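Local coordinates for putative type VI secretion protein (Escherichia coli, PDB 4HH5) that probably binds and hydrolyses ATP as a ClpA/ClpB-family ATPase of type VI secretion, represented here by its helical N-terminal domain alone, at residues A9-R14 and Q100-A105; R21-A26 and A36-E41. All coordinates share one frame; numbering follows the deposited sequence.

Contact 1. Residues A9-R14 and Q100-A105; sequences AALLRR and QAWMVA
Arg14, on helix 2-14, lays its side chain flat over one face of the Trp102 indole, which rises from helix 92-107. The guanidinium and ring planes are only 4° apart, with their centres separated by 4.3 Å, so this is a parallel, offset stack. Two parts of the arginine share the ring. Arg14 CD sits almost squarely above the six-membered ring, 3.4 Å from its centroid, as a CH-pi contact. Beyond it the guanidinium slides off-centre: Arg14 NE lies 3.5 Å from Trp102 CZ2, and CZ is 35° off the normal of the five-membered ring, an off-centre cation-pi contact. Arg14 NH1 lies over the indole nitrogen, 3.5 Å from Trp102 NE1; the two are stacked, not hydrogen-bonded. The arginine chain runs extended from CG to NE, which carries the charged group along the indole. On the tryptophan, CG stands anti to the backbone N (chi1 167°), which turns the ring toward helix 2-14. Leu11, one turn before Arg14, adds an apolar touch: its CD1 comes obliquely to Trp102 CD1 at 3.8 Å and also meets the tryptophan CB, near the base of the indole. Leu98 and Lys99 of helix 92-107 also touch Leu11, while Ile113, in the loop after that helix, touches both Arg14 and Trp102. The contact therefore ties the first helix of the Clp N-terminal domain to a later helix at the surface. Its chemistry is dispersion and cation-pi attraction, with the methylene CD and the guanidinium both using the indole face; the guanidinium N-H bonds run roughly parallel to the ring, so the stack does not use them as donors to Trp102.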
ATOM      1  N   ALA A   9      -1.093  14.324  -8.571  1.00 23.17           N
ATOM      2  CA  ALA A   9      -1.085  15.036  -7.293  1.00 22.83           C
ATOM      3  C   ALA A   9      -2.414  14.877  -6.558  1.00 27.13           C
ATOM      4  O   ALA A   9      -2.407  14.672  -5.344  1.00 26.30           O
ATOM      5  CB  ALA A   9      -0.756  16.508  -7.505  1.00 23.60           C
ATOM      6  N   ALA A  10      -3.551  14.919  -7.293  1.00 24.21           N
ATOM      7  CA  ALA A  10      -4.885  14.746  -6.702  1.00 24.00           C
ATOM      8  C   ALA A  10      -5.016  13.347  -6.078  1.00 28.78           C
ATOM      9  O   ALA A  10      -5.611  13.196  -5.012  1.00 27.83           O
ATOM     10  CB  ALA A  10      -5.957  14.956  -7.756  1.00 24.47           C
ATOM     11  N   LEU A  11      -4.423  12.344  -6.744  1.00 25.43           N
ATOM     12  CA  LEU A  11      -4.381  10.945  -6.336  1.00 25.59           C
ATOM     13  C   LEU A  11      -3.648  10.850  -4.979  1.00 26.73           C
ATOM     14  O   LEU A  11      -4.168  10.230  -4.053  1.00 26.18           O
ATOM     15  CB  LEU A  11      -3.612  10.180  -7.430  1.00 26.23           C
ATOM     16  CG  LEU A  11      -4.040   8.787  -7.822  1.00 32.42           C
ATOM     17  CD1 LEU A  11      -5.356   8.805  -8.610  1.00 33.30           C
ATOM     18  CD2 LEU A  11      -2.967   8.156  -8.691  1.00 34.26           C
ATOM     19  N   LEU A  12      -2.488  11.524  -4.848  1.00 21.57           N
ATOM     20  CA  LEU A  12      -1.710  11.575  -3.595  1.00 20.74           C
ATOM     21  C   LEU A  12      -2.499  12.248  -2.474  1.00 24.64           C
ATOM     22  O   LEU A  12      -2.448  11.785  -1.331  1.00 23.77           O
ATOM     23  CB  LEU A  12      -0.373  12.304  -3.794  1.00 20.78           C
ATOM     24  CG  LEU A  12       0.671  11.626  -4.667  1.00 25.11           C
ATOM     25  CD1 LEU A  12       1.897  12.492  -4.790  1.00 25.36           C
ATOM     26  CD2 LEU A  12       1.064  10.250  -4.115  1.00 26.12           C
ATOM     27  N   ARG A  13      -3.261  13.316  -2.806  1.00 20.16           N
ATOM     28  CA  ARG A  13      -4.097  14.014  -1.824  1.00 19.94           C
ATOM     29  C   ARG A  13      -5.286  13.164  -1.346  1.00 23.76           C
ATOM     30  O   ARG A  13      -5.856  13.458  -0.296  1.00 23.15           O
ATOM     31  CB  ARG A  13      -4.606  15.352  -2.373  1.00 19.77           C
ATOM     32  CG  ARG A  13      -3.513  16.399  -2.534  1.00 26.91           C
ATOM     33  CD  ARG A  13      -4.078  17.813  -2.712  1.00 32.54           C
ATOM     34  NE  ARG A  13      -5.085  17.919  -3.782  1.00 37.00           N
ATOM     35  CZ  ARG A  13      -4.813  18.006  -5.083  1.00 48.05           C
ATOM     36  NH1 ARG A  13      -3.558  17.956  -5.511  1.00 31.57           N
ATOM     37  NH2 ARG A  13      -5.795  18.106  -5.965  1.00 39.36           N
ATOM     38  N   ARG A  14      -5.667  12.128  -2.110  1.00 20.64           N
ATOM     39  CA  ARG A  14      -6.784  11.256  -1.731  1.00 20.71           C
ATOM     40  C   ARG A  14      -6.396  10.206  -0.691  1.00 23.48           C
ATOM     41  O   ARG A  14      -7.270   9.653  -0.019  1.00 23.24           O
ATOM     42  CB  ARG A  14      -7.400  10.607  -2.969  1.00 22.12           C
ATOM     43  CG  ARG A  14      -8.437  11.515  -3.605  1.00 31.94           C
ATOM     44  CD  ARG A  14      -8.675  11.113  -5.023  1.00 40.88           C
ATOM     45  NE  ARG A  14      -9.425  12.137  -5.748  1.00 49.31           N
ATOM     46  CZ  ARG A  14      -9.217  12.441  -7.023  1.00 61.24           C
ATOM     47  NH1 ARG A  14      -8.288  11.800  -7.724  1.00 43.24           N
ATOM     48  NH2 ARG A  14      -9.935  13.387  -7.610  1.00 49.62           N
ATOM     49  N   GLN A 100      -5.236   2.481  -9.469  1.00 15.35           N
ATOM     50  CA  GLN A 100      -6.195   1.381  -9.358  1.00 14.96           C
ATOM     51  C   GLN A 100      -6.884   1.333  -8.004  1.00 18.48           C
ATOM     52  O   GLN A 100      -8.080   1.035  -7.943  1.00 17.79           O
ATOM     53  CB  GLN A 100      -5.555   0.050  -9.733  1.00 15.99           C
ATOM     54  CG  GLN A 100      -5.386  -0.039 -11.261  1.00 22.10           C
ATOM     55  CD  GLN A 100      -4.784  -1.323 -11.746  1.00 39.41           C
ATOM     56  OE1 GLN A 100      -4.045  -2.003 -11.032  1.00 33.66           O
ATOM     57  NE2 GLN A 100      -5.087  -1.678 -12.991  1.00 35.34           N
ATOM     58  N   ALA A 101      -6.148   1.660  -6.927  1.00 15.77           N
ATOM     59  CA  ALA A 101      -6.703   1.705  -5.571  1.00 16.34           C
ATOM     60  C   ALA A 101      -7.741   2.820  -5.478  1.00 20.92           C
ATOM     61  O   ALA A 101      -8.775   2.632  -4.839  1.00 20.12           O
ATOM     62  CB  ALA A 101      -5.607   1.922  -4.545  1.00 17.07           C
ATOM     63  N   TRP A 102      -7.482   3.970  -6.145  1.00 18.74           N
ATOM     64  CA  TRP A 102      -8.445   5.075  -6.176  1.00 19.07           C
ATOM     65  C   TRP A 102      -9.703   4.645  -6.928  1.00 21.77           C
ATOM     66  O   TRP A 102     -10.818   4.959  -6.510  1.00 20.09           O
ATOM     67  CB  TRP A 102      -7.845   6.343  -6.816  1.00 18.62           C
ATOM     68  CG  TRP A 102      -8.873   7.396  -7.143  1.00 20.36           C
ATOM     69  CD1 TRP A 102      -9.101   7.963  -8.360  1.00 23.57           C
ATOM     70  CD2 TRP A 102      -9.856   7.952  -6.250  1.00 21.02           C
ATOM     71  NE1 TRP A 102     -10.142   8.858  -8.280  1.00 23.88           N
ATOM     72  CE2 TRP A 102     -10.635   8.861  -7.000  1.00 25.35           C
ATOM     73  CE3 TRP A 102     -10.174   7.751  -4.891  1.00 22.87           C
ATOM     74  CZ2 TRP A 102     -11.699   9.579  -6.438  1.00 25.03           C
ATOM     75  CZ3 TRP A 102     -11.230   8.459  -4.336  1.00 24.76           C
ATOM     76  CH2 TRP A 102     -11.976   9.366  -5.103  1.00 25.49           C
ATOM     77  N   MET A 103      -9.520   3.917  -8.035  1.00 18.54           N
ATOM     78  CA  MET A 103     -10.641   3.435  -8.827  1.00 18.40           C
ATOM     79  C   MET A 103     -11.487   2.441  -8.040  1.00 20.77           C
ATOM     80  O   MET A 103     -12.717   2.553  -8.074  1.00 18.34           O
ATOM     81  CB  MET A 103     -10.183   2.957 -10.204  1.00 21.13           C
ATOM     82  CG  MET A 103      -9.671   4.137 -11.050  1.00 25.70           C
ATOM     83  SD  MET A 103      -9.176   3.783 -12.740  1.00 31.09           S
ATOM     84  CE  MET A 103      -7.738   2.863 -12.466  1.00 28.00           C
ATOM     85  N   VAL A 104     -10.834   1.576  -7.223  1.00 17.21           N
ATOM     86  CA  VAL A 104     -11.506   0.625  -6.312  1.00 17.27           C
ATOM     87  C   VAL A 104     -12.343   1.416  -5.272  1.00 21.89           C
ATOM     88  O   VAL A 104     -13.535   1.137  -5.097  1.00 21.23           O
ATOM     89  CB  VAL A 104     -10.495  -0.358  -5.638  1.00 20.57           C
ATOM     90  CG1 VAL A 104     -11.117  -1.088  -4.447  1.00 21.04           C
ATOM     91  CG2 VAL A 104      -9.945  -1.367  -6.644  1.00 20.07           C
ATOM     92  N   ALA A 105     -11.711   2.415  -4.614  1.00 19.34           N
ATOM     93  CA  ALA A 105     -12.331   3.269  -3.594  1.00 19.47           C
ATOM     94  C   ALA A 105     -13.485   4.086  -4.163  1.00 21.83           C
ATOM     95  O   ALA A 105     -14.562   4.109  -3.564  1.00 19.95           O
ATOM     96  CB  ALA A 105     -11.288   4.208  -2.984  1.00 20.22           C
TER

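Contact 2. Residues R21-A26 and A36-E41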
ATOM      1  N   ARG A  21       1.443   8.854   5.365  1.00 18.45           N
ATOM      2  CA  ARG A  21       2.566   8.755   6.311  1.00 18.12           C
ATOM      3  C   ARG A  21       3.498   7.597   5.895  1.00 20.48           C
ATOM      4  O   ARG A  21       4.718   7.768   5.886  1.00 19.11           O
ATOM      5  CB  ARG A  21       2.024   8.505   7.735  1.00 19.74           C
ATOM      6  CG  ARG A  21       3.012   8.708   8.869  1.00 31.39           C
ATOM      7  CD  ARG A  21       2.268   8.758  10.201  1.00 42.68           C
ATOM      8  NE  ARG A  21       2.186   7.444  10.847  1.00 51.23           N
ATOM      9  CZ  ARG A  21       1.063   6.855  11.249  1.00 62.37           C
ATOM     10  NH1 ARG A  21      -0.113   7.454  11.070  1.00 45.44           N
ATOM     11  NH2 ARG A  21       1.102   5.667  11.835  1.00 48.08           N
ATOM     12  N   ALA A  22       2.915   6.431   5.537  1.00 16.79           N
ATOM     13  CA  ALA A  22       3.675   5.260   5.086  1.00 16.25           C
ATOM     14  C   ALA A  22       4.365   5.524   3.749  1.00 18.78           C
ATOM     15  O   ALA A  22       5.489   5.060   3.547  1.00 16.85           O
ATOM     16  CB  ALA A  22       2.767   4.041   4.983  1.00 16.73           C
ATOM     17  N   LEU A  23       3.709   6.275   2.841  1.00 16.81           N
ATOM     18  CA  LEU A  23       4.318   6.594   1.540  1.00 17.66           C
ATOM     19  C   LEU A  23       5.517   7.537   1.727  1.00 22.11           C
ATOM     20  O   LEU A  23       6.538   7.357   1.069  1.00 20.33           O
ATOM     21  CB  LEU A  23       3.293   7.144   0.523  1.00 17.86           C
ATOM     22  CG  LEU A  23       3.782   7.359  -0.925  1.00 22.50           C
ATOM     23  CD1 LEU A  23       4.361   6.071  -1.539  1.00 23.25           C
ATOM     24  CD2 LEU A  23       2.657   7.851  -1.797  1.00 24.06           C
ATOM     25  N   GLU A  24       5.410   8.483   2.677  1.00 21.58           N
ATOM     26  CA  GLU A  24       6.503   9.397   3.042  1.00 22.29           C
ATOM     27  C   GLU A  24       7.649   8.587   3.657  1.00 24.53           C
ATOM     28  O   GLU A  24       8.803   8.833   3.326  1.00 23.34           O
ATOM     29  CB  GLU A  24       6.028  10.471   4.035  1.00 23.99           C
ATOM     30  CG  GLU A  24       4.999  11.415   3.455  1.00 36.35           C
ATOM     31  N   GLY A  25       7.310   7.620   4.519  1.00 20.43           N
ATOM     32  CA  GLY A  25       8.278   6.709   5.134  1.00 19.91           C
ATOM     33  C   GLY A  25       9.027   5.885   4.094  1.00 22.93           C
ATOM     34  O   GLY A  25      10.249   5.721   4.190  1.00 21.22           O
ATOM     35  N   ALA A  26       8.297   5.389   3.061  1.00 19.63           N
ATOM     36  CA  ALA A  26       8.869   4.621   1.949  1.00 18.96           C
ATOM     37  C   ALA A  26       9.842   5.495   1.126  1.00 23.21           C
ATOM     38  O   ALA A  26      10.923   5.017   0.758  1.00 21.53           O
ATOM     39  CB  ALA A  26       7.764   4.069   1.058  1.00 19.46           C
ATOM     40  N   ALA A  36      16.546   4.866  -6.753  1.00 33.62           N
ATOM     41  CA  ALA A  36      15.810   5.720  -7.682  1.00 32.74           C
ATOM     42  C   ALA A  36      14.297   5.624  -7.575  1.00 33.40           C
ATOM     43  O   ALA A  36      13.622   6.634  -7.762  1.00 32.97           O
ATOM     44  CB  ALA A  36      16.245   5.452  -9.118  1.00 33.56           C
ATOM     45  N   GLU A  37      13.750   4.418  -7.336  1.00 28.41           N
ATOM     46  CA  GLU A  37      12.294   4.265  -7.351  1.00 27.42           C
ATOM     47  C   GLU A  37      11.605   3.748  -6.094  1.00 28.57           C
ATOM     48  O   GLU A  37      12.047   2.776  -5.493  1.00 27.69           O
ATOM     49  CB  GLU A  37      11.836   3.499  -8.603  1.00 29.05           C
ATOM     50  CG  GLU A  37      12.225   4.199  -9.920  1.00 44.31           C
ATOM     51  CD  GLU A  37      11.719   3.558 -11.192  1.00 67.39           C
ATOM     52  OE1 GLU A  37      11.545   4.235 -12.209  1.00 64.94           O
ATOM     53  OE2 GLU A  37      11.512   2.244 -11.190  1.00 59.63           O
ATOM     54  N   ILE A  38      10.481   4.387  -5.732  1.00 24.38           N
ATOM     55  CA  ILE A  38       9.655   3.989  -4.590  1.00 23.80           C
ATOM     56  C   ILE A  38       8.681   2.949  -5.147  1.00 27.31           C
ATOM     57  O   ILE A  38       7.850   3.272  -6.000  1.00 27.03           O
ATOM     58  CB  ILE A  38       8.928   5.196  -3.919  1.00 26.61           C
ATOM     59  CG1 ILE A  38       9.917   6.320  -3.552  1.00 26.54           C
ATOM     60  CG2 ILE A  38       8.136   4.736  -2.686  1.00 26.77           C
ATOM     61  CD1 ILE A  38       9.363   7.716  -3.603  1.00 30.23           C
ATOM     62  N   THR A  39       8.830   1.693  -4.703  1.00 23.13           N
ATOM     63  CA  THR A  39       8.019   0.575  -5.181  1.00 22.47           C
ATOM     64  C   THR A  39       6.865   0.234  -4.213  1.00 25.49           C
ATOM     65  O   THR A  39       6.932   0.637  -3.043  1.00 23.85           O
ATOM     66  CB  THR A  39       8.909  -0.661  -5.355  1.00 26.55           C
ATOM     67  OG1 THR A  39       9.272  -1.126  -4.058  1.00 28.03           O
ATOM     68  CG2 THR A  39      10.143  -0.409  -6.234  1.00 22.92           C
ATOM     69  N   PRO A  40       5.845  -0.571  -4.641  1.00 22.05           N
ATOM     70  CA  PRO A  40       4.790  -0.977  -3.692  1.00 21.02           C
ATOM     71  C   PRO A  40       5.355  -1.773  -2.522  1.00 23.75           C
ATOM     72  O   PRO A  40       4.793  -1.701  -1.444  1.00 22.79           O
ATOM     73  CB  PRO A  40       3.842  -1.835  -4.544  1.00 22.65           C
ATOM     74  CG  PRO A  40       4.134  -1.460  -5.953  1.00 27.38           C
ATOM     75  CD  PRO A  40       5.598  -1.148  -5.980  1.00 23.29           C
ATOM     76  N   GLU A  41       6.491  -2.492  -2.719  1.00 21.63           N
ATOM     77  CA  GLU A  41       7.145  -3.246  -1.643  1.00 21.08           C
ATOM     78  C   GLU A  41       7.654  -2.295  -0.558  1.00 22.82           C
ATOM     79  O   GLU A  41       7.488  -2.604   0.625  1.00 21.31           O
ATOM     80  CB  GLU A  41       8.285  -4.139  -2.166  1.00 22.70           C
ATOM     81  CG  GLU A  41       7.824  -5.329  -2.993  1.00 26.27           C
ATOM     82  CD  GLU A  41       7.589  -5.081  -4.472  1.00 36.19           C
ATOM     83  OE1 GLU A  41       7.588  -3.908  -4.912  1.00 25.16           O
ATOM     84  OE2 GLU A  41       7.414  -6.082  -5.199  1.00 29.88           O
TER
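Helix 17-32 passes beside the short strand 37-38, the backbones coming nearest at Ala26 and Ile38, whose CA atoms are 6.6 Å apart. In this Clp N-terminal domain, a mostly helical fold, the strand pairs in parallel with strand 89-90 and leads through Thr39 directly into helix 40-50. Ile38 carries the contact with one branch. With CG1 beside the backbone N and anti to the carbonyl carbon (chi1 -53°), its CG2 methyl stands anti to N and points to the helix. Ala26 CB is directed at the strand, and its small methyl is consistent with the close approach of the backbones. Leu23, one turn earlier, reaches over with the end of its side chain, which crosses that of Ile38 at about a right angle. Leu94 of helix 92-107 touches both Leu23 and Ile38, and Trp43 of helix 40-50 also packs on Leu23, making this part of the buried apolar core. Thr39 occupies the N-cap position of the following helix. Across the two segments the closest meeting is Ala26 CB with Ile38 CG2, at 3.8 Å, followed by Leu23 CD1 to the same methyl at 4.2 Å.

Contact 1 lies at the surface and contact 2 in the buried interior, their centres about 15 Å apart. They are joined through consecutive helices: 9-14 lies on helix 2-14, 21-26 belongs to helix 17-32, and Leu12 CD2 packs against Leu23 CD2 at 3.7 Å. Helix 92-107 serves both, giving Trp102 to contact 1 and, through Leu94, backing contact 2. In sequence, contact 2 joins a helix to the strand that soon follows it, all within the much longer span bridged by contact 1. The chemistry follows the location: a charged group stacks on an aromatic face at the periphery, whereas inside only aliphatic methyls meet.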